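Local coordinates for protein Pcdhgc3 (Mus musculus, PDB 4ZI8), which probably mediates calcium-dependent homophilic cell adhesion between neurons, here represented by its first three extracellular cadherin repeats, at residues Leu132-Ala137 and Ile220-Leu225; Glu163-Glu168 and Val200-Thr205; Asn167-Leu172 and Trp194-Ser199. All blocks are in the same frame, centred on the assembly; numbering follows the deposited sequence.

Contact 1 of 3, residues Leu132-Ala137 and Ile220-Leu225; sequences LEISEA and IRITVL. With CA (calcium ion), chain Q; CA (calcium ion), chain R.
Ile-134 and Ile-222 meet because they share a first torsion (chi1 -54° and -59°): in each, CG1 stands beside the backbone N and CG2 is turned anti to it, which brings CD1 of Ile-134 to 3.7 Å from CG2 of Ile-222. Beta-branched residues suit these adjacent strands, filling the buried face with short, stiff side chains, and Phe-144 and Phe-170 of the opposing sheet press on Ile-134. On the other face, Leu-225 lies along the aliphatic part of exposed Glu-133, its CD1 3.9 Å from CB of that residue. The strands run parallel, a feature of the cadherin repeat, where the first strand, 130-135, forms the sheet edge beside the last, 215-225. Five backbone bonds tie them; the shortest, Leu-225 N to Ile-134 O at 2.7 Å, has its donor well above the carbonyl plane. The ladder closes with Glu-136 N giving 2.9 Å to Leu-225 O, while Ser-135 OG accepts from Ala-137 N at 2.9 Å in an ST turn that bends the chain off the sheet. Glu-136 then swings CG between its backbone N and carbonyl carbon (chi1 56°) and extends beyond it, CB resting 3.8 Å from Val-224 CG1. Its carboxylate bridges two calcium ions, OE2 2.4 Å from that of chain Q and OE1 2.3 Å from that of chain R, and OE1 also accepts from Trp-194 N. Asp-193, Glu-195 and Asp-229 supply the other protein ligands of the chain R ion; Glu-195, Asp-226, Ala-227, Asp-229 and Asp-262 those of chain Q. Bound to two cations, the carboxylate is probably ionised; as Glu-136 is both last donor of the ladder and calcium ligand, it joins the metal site to the end of the strand pair.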
loop_
_atom_site.group_PDB
_atom_site.type_symbol
_atom_site.label_atom_id
_atom_site.label_comp_id
_atom_site.label_asym_id
_atom_site.label_seq_id
_atom_site.Cartn_x
_atom_site.Cartn_y
_atom_site.Cartn_z
ATOM N N LEU B 132 -10.606 -3.131 3.655
ATOM C CA LEU B 132 -9.255 -2.892 3.184
ATOM C C LEU B 132 -9.324 -2.259 1.797
ATOM O O LEU B 132 -10.134 -2.681 0.977
ATOM C CB LEU B 132 -8.448 -4.180 3.105
ATOM C CG LEU B 132 -8.230 -4.989 4.370
ATOM C CD1 LEU B 132 -7.785 -6.375 3.990
ATOM C CD2 LEU B 132 -7.159 -4.302 5.192
ATOM N N GLU B 133 -8.494 -1.260 1.529
ATOM C CA GLU B 133 -8.373 -0.748 0.165
ATOM C C GLU B 133 -7.044 -1.232 -0.372
ATOM O O GLU B 133 -6.002 -0.957 0.210
ATOM C CB GLU B 133 -8.463 0.768 0.119
ATOM C CG GLU B 133 -9.732 1.299 0.756
ATOM C CD GLU B 133 -9.973 2.777 0.498
ATOM O OE1 GLU B 133 -11.088 3.238 0.822
ATOM O OE2 GLU B 133 -9.066 3.477 -0.024
ATOM N N ILE B 134 -7.076 -1.979 -1.464
ATOM C CA ILE B 134 -5.867 -2.602 -1.967
ATOM C C ILE B 134 -5.681 -2.312 -3.471
ATOM O O ILE B 134 -6.540 -2.647 -4.279
ATOM C CB ILE B 134 -5.890 -4.118 -1.741
ATOM C CG1 ILE B 134 -6.158 -4.464 -0.267
ATOM C CG2 ILE B 134 -4.571 -4.746 -2.209
ATOM C CD1 ILE B 134 -6.378 -5.914 -0.048
ATOM N N SER B 135 -4.566 -1.686 -3.843
ATOM C CA SER B 135 -4.273 -1.419 -5.264
ATOM C C SER B 135 -4.124 -2.693 -6.050
ATOM O O SER B 135 -3.533 -3.654 -5.565
ATOM C CB SER B 135 -3.000 -0.592 -5.416
ATOM O OG SER B 135 -2.615 -0.486 -6.794
ATOM N N GLU B 136 -4.620 -2.705 -7.288
ATOM C CA GLU B 136 -4.470 -3.881 -8.130
ATOM C C GLU B 136 -3.017 -4.037 -8.529
ATOM O O GLU B 136 -2.638 -5.060 -9.091
ATOM C CB GLU B 136 -5.341 -3.808 -9.390
ATOM C CG GLU B 136 -5.092 -2.565 -10.237
ATOM C CD GLU B 136 -5.848 -2.594 -11.547
ATOM O OE1 GLU B 136 -6.211 -3.690 -12.034
ATOM O OE2 GLU B 136 -6.095 -1.513 -12.075
ATOM N N ALA B 137 -2.209 -3.023 -8.243
ATOM C CA ALA B 137 -0.798 -3.049 -8.608
ATOM C C ALA B 137 0.077 -3.693 -7.532
ATOM O O ALA B 137 1.293 -3.766 -7.700
ATOM C CB ALA B 137 -0.315 -1.636 -8.892
ATOM N N ILE B 220 -15.190 -9.164 5.541
ATOM C CA ILE B 220 -14.094 -8.363 5.028
ATOM C C ILE B 220 -14.463 -7.833 3.659
ATOM O O ILE B 220 -14.644 -8.603 2.709
ATOM C CB ILE B 220 -12.813 -9.192 4.941
ATOM C CG1 ILE B 220 -12.468 -9.744 6.335
ATOM C CG2 ILE B 220 -11.672 -8.371 4.367
ATOM C CD1 ILE B 220 -11.471 -10.845 6.253
ATOM N N ARG B 221 -14.602 -6.528 3.545
ATOM C CA ARG B 221 -14.899 -5.985 2.246
ATOM C C ARG B 221 -13.653 -5.303 1.665
ATOM O O ARG B 221 -13.133 -4.327 2.202
ATOM C CB ARG B 221 -16.119 -5.059 2.314
ATOM C CG ARG B 221 -15.956 -3.722 2.958
ATOM C CD ARG B 221 -17.237 -2.901 2.803
ATOM N NE ARG B 221 -16.996 -1.495 3.100
ATOM C CZ ARG B 221 -16.975 -0.981 4.327
ATOM N NH1 ARG B 221 -16.738 0.314 4.506
ATOM N NH2 ARG B 221 -17.190 -1.766 5.379
ATOM N N ILE B 222 -13.159 -5.856 0.571
ATOM C CA ILE B 222 -11.995 -5.273 -0.087
ATOM C C ILE B 222 -12.386 -4.413 -1.299
ATOM O O ILE B 222 -13.057 -4.886 -2.210
ATOM C CB ILE B 222 -11.038 -6.369 -0.500
ATOM C CG1 ILE B 222 -10.612 -7.144 0.752
ATOM C CG2 ILE B 222 -9.824 -5.776 -1.246
ATOM C CD1 ILE B 222 -10.176 -8.519 0.456
ATOM N N THR B 223 -12.015 -3.139 -1.274
ATOM C CA THR B 223 -12.137 -2.281 -2.435
ATOM C C THR B 223 -10.846 -2.383 -3.236
ATOM O O THR B 223 -9.768 -2.043 -2.738
ATOM C CB THR B 223 -12.394 -0.826 -2.035
ATOM O OG1 THR B 223 -13.602 -0.768 -1.272
ATOM C CG2 THR B 223 -12.533 0.073 -3.275
ATOM N N VAL B 224 -10.926 -2.887 -4.458
ATOM C CA VAL B 224 -9.730 -2.882 -5.294
ATOM C C VAL B 224 -9.462 -1.459 -5.749
ATOM O O VAL B 224 -10.351 -0.784 -6.259
ATOM C CB VAL B 224 -9.869 -3.831 -6.489
ATOM C CG1 VAL B 224 -8.582 -3.830 -7.323
ATOM C CG2 VAL B 224 -10.182 -5.242 -5.991
ATOM N N LEU B 225 -8.254 -0.958 -5.528
ATOM C CA LEU B 225 -7.928 0.361 -6.092
ATOM C C LEU B 225 -7.388 0.259 -7.519
ATOM O O LEU B 225 -6.468 -0.510 -7.790
ATOM C CB LEU B 225 -6.916 1.096 -5.213
ATOM C CG LEU B 225 -7.384 1.328 -3.769
ATOM C CD1 LEU B 225 -6.244 1.867 -2.928
ATOM C CD2 LEU B 225 -8.538 2.332 -3.781
HETATM CA CA CA Q . -6.605 -0.385 -14.114
HETATM CA CA CA R . -6.075 -4.317 -14.274
HETATM O O HOH W 1 -4.868 -6.206 -14.205
HETATM O O HOH W 2 -6.109 -4.531 -16.709
#

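Contact 2 of 3, residues Glu163-Glu168 and Val200-Thr205; sequences ELSHNE and VQLVLT
Ser-165 reaches Val-203 through both its backbone and its side chain. Its N gives a bond to Val-203 O at 3.0 Å, and its hydroxyl, set between backbone N and carbonyl carbon (chi1 53°), accepts from Val-203 N at 2.9 Å. OG thus does what a backbone carbonyl would do in a regular ladder, just as the strand ends; serine is short enough for the task. Before it, Glu-163 and Thr-205 form an antiparallel hydrogen-bonded pair, with Thr-205 N 2.8 Å from Glu-163 O in an almost straight bond. On the inner face Leu-164 brings CD1 to 4.1 Å from CB of Leu-202, and the packing is tightest where Leu-202 sends CD2 to 3.5 Å from CB of Asn-167. The amide of Asn-167 is held by ND2, which donates to Ser-165 O at 3.1 Å, while OD1 serves Tyr-169 and Phe-170. The outer side is looser and bridged by water. One water lies 2.7 Å from Val-203 O and also touches Thr-205 OG1; another sits 2.6 Å from Ser-165 OG and donates to the carbonyls of His-166 and Gln-201. Strand 159-164 is the edge of the sheet, and strand 215-225 flanks 199-208 on its other side. Leu-164, Leu-202 and Leu-204 face Phe-170, Leu-172, Ala-184 and Leu-186 of strands 170-176 and 182-188, which form the opposing sheet.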
loop_
_atom_site.group_PDB
_atom_site.type_symbol
_atom_site.label_atom_id
_atom_site.label_comp_id
_atom_site.label_asym_id
_atom_site.label_seq_id
_atom_site.Cartn_x
_atom_site.Cartn_y
_atom_site.Cartn_z
ATOM N N GLU B 163 -10.451 -19.517 9.636
ATOM C CA GLU B 163 -10.659 -20.004 8.291
ATOM C C GLU B 163 -11.135 -18.842 7.452
ATOM O O GLU B 163 -11.733 -17.889 7.971
ATOM C CB GLU B 163 -11.668 -21.142 8.250
ATOM C CG GLU B 163 -11.199 -22.334 9.019
ATOM C CD GLU B 163 -12.134 -23.507 8.923
ATOM O OE1 GLU B 163 -13.316 -23.307 8.567
ATOM O OE2 GLU B 163 -11.679 -24.638 9.191
ATOM N N LEU B 164 -10.866 -18.931 6.155
ATOM C CA LEU B 164 -11.222 -17.880 5.223
ATOM C C LEU B 164 -12.125 -18.449 4.141
ATOM O O LEU B 164 -11.913 -19.556 3.656
ATOM C CB LEU B 164 -9.969 -17.251 4.619
ATOM C CG LEU B 164 -10.192 -16.053 3.698
ATOM C CD1 LEU B 164 -10.698 -14.833 4.491
ATOM C CD2 LEU B 164 -8.900 -15.752 2.904
ATOM N N SER B 165 -13.160 -17.698 3.785
ATOM C CA SER B 165 -14.039 -18.106 2.711
ATOM C C SER B 165 -13.280 -18.373 1.402
ATOM O O SER B 165 -12.271 -17.734 1.089
ATOM C CB SER B 165 -15.093 -17.024 2.479
ATOM O OG SER B 165 -14.436 -15.787 2.284
ATOM N N HIS B 166 -13.804 -19.306 0.631
ATOM C CA HIS B 166 -13.241 -19.678 -0.639
ATOM C C HIS B 166 -13.232 -18.469 -1.578
ATOM O O HIS B 166 -14.256 -17.829 -1.791
ATOM C CB HIS B 166 -14.047 -20.825 -1.222
ATOM C CG HIS B 166 -13.558 -21.303 -2.548
ATOM N ND1 HIS B 166 -12.361 -21.969 -2.701
ATOM C CD2 HIS B 166 -14.112 -21.230 -3.783
ATOM C CE1 HIS B 166 -12.197 -22.279 -3.978
ATOM N NE2 HIS B 166 -13.247 -21.846 -4.654
ATOM N N ASN B 167 -12.071 -18.149 -2.126
ATOM C CA ASN B 167 -11.942 -16.981 -2.989
ATOM C C ASN B 167 -10.770 -17.188 -3.927
ATOM O O ASN B 167 -9.963 -18.084 -3.719
ATOM C CB ASN B 167 -11.755 -15.711 -2.161
ATOM C CG ASN B 167 -10.349 -15.570 -1.627
ATOM O OD1 ASN B 167 -9.508 -14.889 -2.225
ATOM N ND2 ASN B 167 -10.071 -16.231 -0.508
ATOM N N GLU B 168 -10.639 -16.365 -4.952
ATOM C CA GLU B 168 -9.612 -16.669 -5.941
ATOM C C GLU B 168 -8.333 -15.845 -5.803
ATOM O O GLU B 168 -7.412 -16.041 -6.594
ATOM C CB GLU B 168 -10.177 -16.518 -7.358
ATOM C CG GLU B 168 -10.334 -15.120 -7.824
ATOM C CD GLU B 168 -10.763 -15.031 -9.302
ATOM O OE1 GLU B 168 -11.962 -14.780 -9.565
ATOM O OE2 GLU B 168 -9.899 -15.211 -10.194
ATOM N N VAL B 200 -14.045 -7.204 -3.657
ATOM C CA VAL B 200 -14.071 -8.570 -3.268
ATOM C C VAL B 200 -14.613 -8.676 -1.860
ATOM O O VAL B 200 -14.268 -7.920 -1.017
ATOM C CB VAL B 200 -12.674 -9.162 -3.273
ATOM C CG1 VAL B 200 -12.723 -10.612 -2.942
ATOM C CG2 VAL B 200 -12.032 -8.957 -4.606
ATOM N N GLN B 201 -15.467 -9.641 -1.642
ATOM C CA GLN B 201 -16.050 -9.838 -0.340
ATOM C C GLN B 201 -15.586 -11.153 0.254
ATOM O O GLN B 201 -15.670 -12.150 -0.373
ATOM C CB GLN B 201 -17.568 -9.772 -0.460
ATOM C CG GLN B 201 -18.075 -8.403 -0.919
ATOM C CD GLN B 201 -17.959 -8.127 -2.439
ATOM O OE1 GLN B 201 -18.180 -8.988 -3.265
ATOM N NE2 GLN B 201 -17.644 -6.903 -2.783
ATOM N N LEU B 202 -15.081 -11.118 1.464
ATOM C CA LEU B 202 -14.620 -12.312 2.131
ATOM C C LEU B 202 -15.215 -12.443 3.522
ATOM O O LEU B 202 -15.711 -11.512 4.048
ATOM C CB LEU B 202 -13.117 -12.282 2.301
ATOM C CG LEU B 202 -12.225 -11.962 1.140
ATOM C CD1 LEU B 202 -10.834 -11.638 1.581
ATOM C CD2 LEU B 202 -12.207 -13.131 0.207
ATOM N N VAL B 203 -15.120 -13.632 4.086
ATOM C CA VAL B 203 -15.538 -13.864 5.442
ATOM C C VAL B 203 -14.423 -14.594 6.190
ATOM O O VAL B 203 -14.001 -15.626 5.779
ATOM C CB VAL B 203 -16.835 -14.675 5.593
ATOM C CG1 VAL B 203 -17.197 -14.829 7.048
ATOM C CG2 VAL B 203 -17.974 -14.004 4.876
ATOM N N LEU B 204 -13.959 -13.994 7.269
ATOM C CA LEU B 204 -13.012 -14.603 8.188
ATOM C C LEU B 204 -13.792 -15.233 9.345
ATOM O O LEU B 204 -14.601 -14.561 10.001
ATOM C CB LEU B 204 -12.029 -13.570 8.741
ATOM C CG LEU B 204 -10.974 -14.017 9.763
ATOM C CD1 LEU B 204 -9.973 -14.906 9.108
ATOM C CD2 LEU B 204 -10.297 -12.816 10.455
ATOM N N THR B 205 -13.547 -16.512 9.573
ATOM C CA THR B 205 -14.176 -17.250 10.670
ATOM C C THR B 205 -13.157 -17.559 11.760
ATOM O O THR B 205 -12.109 -18.120 11.475
ATOM C CB THR B 205 -14.795 -18.534 10.167
ATOM O OG1 THR B 205 -15.848 -18.206 9.266
ATOM C CG2 THR B 205 -15.366 -19.354 11.324
HETATM O O HOH W 3 -14.891 -18.056 6.597
HETATM O O HOH W 4 -15.039 -15.276 -0.227
#

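Contact 3 of 3, residues Asn167-Leu172 and Trp194-Ser199; sequences NEYFAL and WEREPS. With CA (calcium ion), chain Q; CA (calcium ion), chain R.
The calcium-binding DXE motif of the second cadherin repeat, Asp-193 to Glu-195, leads into this contact. Glu-195 bridges the two ions, OE2 at 2.0 Å from the calcium of chain Q and OE1 at 2.2 Å from that of chain R, and the next two residues turn to the loop that leads into strand 170-176. Arg-196, extended from CG to NE, is long enough to bring NH2 to 2.7 Å from Glu-168 OE1 in a salt bridge that uses the syn lone pair, with carboxylate and guanidinium planes 75° apart. The other oxygen of Glu-168 pairs with Arg-190, so two arginines share one carboxylate. Tyr-169 lies between: CG of Glu-168 sits 3.5 Å above its ring centre, and its hydroxyl donates 2.7 Å to Glu-197 OE1, which lies at the ring edge and is met on its anti side. A phenylalanine here would probably leave Glu-197 OE1 without its phenol donor and its carboxylate freer to turn. Just before it in the chain, Asn-167 OD1 accepts from Tyr-169 N in an Asx turn and from Phe-170 N in an Asx motif, where the strand begins. Between the like-charged Glu-168 OE1 and Glu-197 OE1, one water donates to both, at 2.8 and 2.5 Å respectively.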
loop_
_atom_site.group_PDB
_atom_site.type_symbol
_atom_site.label_atom_id
_atom_site.label_comp_id
_atom_site.label_asym_id
_atom_site.label_seq_id
_atom_site.Cartn_x
_atom_site.Cartn_y
_atom_site.Cartn_z
ATOM N N ASN B 167 -12.071 -18.149 -2.126
ATOM C CA ASN B 167 -11.942 -16.981 -2.989
ATOM C C ASN B 167 -10.770 -17.188 -3.927
ATOM O O ASN B 167 -9.963 -18.084 -3.719
ATOM C CB ASN B 167 -11.755 -15.711 -2.161
ATOM C CG ASN B 167 -10.349 -15.570 -1.627
ATOM O OD1 ASN B 167 -9.508 -14.889 -2.225
ATOM N ND2 ASN B 167 -10.071 -16.231 -0.508
ATOM N N GLU B 168 -10.639 -16.365 -4.952
ATOM C CA GLU B 168 -9.612 -16.669 -5.941
ATOM C C GLU B 168 -8.333 -15.845 -5.803
ATOM O O GLU B 168 -7.412 -16.041 -6.594
ATOM C CB GLU B 168 -10.177 -16.518 -7.358
ATOM C CG GLU B 168 -10.334 -15.120 -7.824
ATOM C CD GLU B 168 -10.763 -15.031 -9.302
ATOM O OE1 GLU B 168 -11.962 -14.780 -9.565
ATOM O OE2 GLU B 168 -9.899 -15.211 -10.194
ATOM N N TYR B 169 -8.239 -14.962 -4.810
ATOM C CA TYR B 169 -7.085 -14.061 -4.718
ATOM C C TYR B 169 -6.189 -14.231 -3.495
ATOM O O TYR B 169 -4.975 -13.963 -3.565
ATOM C CB TYR B 169 -7.543 -12.607 -4.722
ATOM C CG TYR B 169 -8.403 -12.218 -5.905
ATOM C CD1 TYR B 169 -7.838 -11.936 -7.151
ATOM C CD2 TYR B 169 -9.776 -12.125 -5.765
ATOM C CE1 TYR B 169 -8.631 -11.581 -8.215
ATOM C CE2 TYR B 169 -10.570 -11.774 -6.814
ATOM C CZ TYR B 169 -10.003 -11.504 -8.036
ATOM O OH TYR B 169 -10.839 -11.158 -9.066
ATOM N N PHE B 170 -6.795 -14.619 -2.376
ATOM C CA PHE B 170 -6.136 -14.586 -1.069
ATOM C C PHE B 170 -6.070 -15.952 -0.386
ATOM O O PHE B 170 -7.075 -16.677 -0.303
ATOM C CB PHE B 170 -6.874 -13.631 -0.137
ATOM C CG PHE B 170 -6.891 -12.194 -0.588
ATOM C CD1 PHE B 170 -5.799 -11.372 -0.365
ATOM C CD2 PHE B 170 -8.014 -11.658 -1.183
ATOM C CE1 PHE B 170 -5.814 -10.059 -0.750
ATOM C CE2 PHE B 170 -8.032 -10.345 -1.586
ATOM C CZ PHE B 170 -6.932 -9.539 -1.357
ATOM N N ALA B 171 -4.897 -16.310 0.123
ATOM C CA ALA B 171 -4.816 -17.410 1.088
ATOM C C ALA B 171 -4.810 -16.819 2.495
ATOM O O ALA B 171 -4.651 -15.605 2.659
ATOM C CB ALA B 171 -3.583 -18.274 0.853
ATOM N N LEU B 172 -5.012 -17.669 3.498
ATOM C CA LEU B 172 -5.002 -17.239 4.899
ATOM C C LEU B 172 -3.806 -17.819 5.622
ATOM O O LEU B 172 -3.501 -18.997 5.457
ATOM C CB LEU B 172 -6.280 -17.669 5.619
ATOM C CG LEU B 172 -6.579 -16.884 6.908
ATOM C CD1 LEU B 172 -6.932 -15.439 6.560
ATOM C CD2 LEU B 172 -7.708 -17.517 7.733
ATOM N N TRP B 194 -8.735 -4.506 -11.114
ATOM C CA TRP B 194 -9.872 -3.601 -10.970
ATOM C C TRP B 194 -10.833 -3.711 -12.137
ATOM O O TRP B 194 -12.061 -3.603 -11.945
ATOM C CB TRP B 194 -9.419 -2.137 -10.841
ATOM C CG TRP B 194 -10.581 -1.205 -10.581
ATOM C CD1 TRP B 194 -11.033 -0.765 -9.358
ATOM C CD2 TRP B 194 -11.448 -0.616 -11.562
ATOM N NE1 TRP B 194 -12.121 0.062 -9.528
ATOM C CE2 TRP B 194 -12.401 0.161 -10.865
ATOM C CE3 TRP B 194 -11.519 -0.685 -12.960
ATOM C CZ2 TRP B 194 -13.397 0.877 -11.515
ATOM C CZ3 TRP B 194 -12.508 0.034 -13.612
ATOM C CH2 TRP B 194 -13.446 0.795 -12.879
ATOM N N GLU B 195 -10.267 -3.922 -13.323
ATOM C CA GLU B 195 -11.062 -3.968 -14.536
ATOM C C GLU B 195 -11.998 -5.159 -14.529
ATOM O O GLU B 195 -13.051 -5.106 -15.142
ATOM C CB GLU B 195 -10.171 -4.008 -15.782
ATOM C CG GLU B 195 -9.593 -2.650 -16.187
ATOM C CD GLU B 195 -8.470 -2.181 -15.280
ATOM O OE1 GLU B 195 -7.798 -3.040 -14.685
ATOM O OE2 GLU B 195 -8.247 -0.954 -15.155
ATOM N N ARG B 196 -11.619 -6.228 -13.835
ATOM C CA ARG B 196 -12.393 -7.455 -13.867
ATOM C C ARG B 196 -13.290 -7.581 -12.621
ATOM O O ARG B 196 -14.478 -7.845 -12.726
ATOM C CB ARG B 196 -11.447 -8.648 -14.011
ATOM C CG ARG B 196 -12.083 -10.014 -13.756
ATOM C CD ARG B 196 -11.044 -11.141 -13.858
ATOM N NE ARG B 196 -11.616 -12.458 -13.564
ATOM C CZ ARG B 196 -11.468 -13.110 -12.410
ATOM N NH1 ARG B 196 -10.748 -12.577 -11.428
ATOM N NH2 ARG B 196 -12.031 -14.304 -12.237
ATOM N N GLU B 197 -12.725 -7.361 -11.441
ATOM C CA GLU B 197 -13.497 -7.398 -10.219
ATOM C C GLU B 197 -13.041 -6.263 -9.297
ATOM O O GLU B 197 -11.997 -6.372 -8.660
ATOM C CB GLU B 197 -13.342 -8.768 -9.537
ATOM C CG GLU B 197 -14.432 -9.081 -8.531
ATOM C CD GLU B 197 -14.270 -10.453 -7.870
ATOM O OE1 GLU B 197 -13.385 -11.229 -8.301
ATOM O OE2 GLU B 197 -15.035 -10.747 -6.912
ATOM N N PRO B 198 -13.815 -5.167 -9.234
ATOM C CA PRO B 198 -13.370 -3.992 -8.484
ATOM C C PRO B 198 -13.605 -4.085 -6.983
ATOM O O PRO B 198 -13.177 -3.203 -6.233
ATOM C CB PRO B 198 -14.209 -2.857 -9.084
ATOM C CG PRO B 198 -15.431 -3.509 -9.567
ATOM C CD PRO B 198 -15.011 -4.872 -10.043
ATOM N N SER B 199 -14.202 -5.156 -6.532
ATOM C CA SER B 199 -14.373 -5.351 -5.106
ATOM C C SER B 199 -14.458 -6.826 -4.838
ATOM O O SER B 199 -14.869 -7.576 -5.669
ATOM C CB SER B 199 -15.585 -4.609 -4.581
ATOM O OG SER B 199 -16.731 -5.232 -5.014
HETATM CA CA CA Q . -6.605 -0.385 -14.114
HETATM CA CA CA R . -6.075 -4.317 -14.274
HETATM O O HOH W 5 -13.349 -13.590 -7.499
HETATM O O HOH W 1 -4.868 -6.206 -14.205
HETATM O O HOH W 2 -6.109 -4.531 -16.709
#

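How the contacts relate
All three contacts lie in the second cadherin repeat, and contacts 2 and 3 are nested within the loop that contact 1 closes. Contacts 1 and 2 are neighbours in one sheet: Ile-222 N meets Val-200 O at 2.8 Å, and the centres of the two contacts lie about 14 Å apart. Contacts 1 and 3, centres about 8 Å apart, converge on the same two calcium ions next to the third repeat, and Val-224 N lies 2.9 Å from Pro-198 O. Contacts 2 and 3 share Asn-167 and Glu-168, and Leu-172 CD2 packs 3.7 Å from Leu-204 CD1 across the sandwich. Contact 2 holds no ligand of these ions.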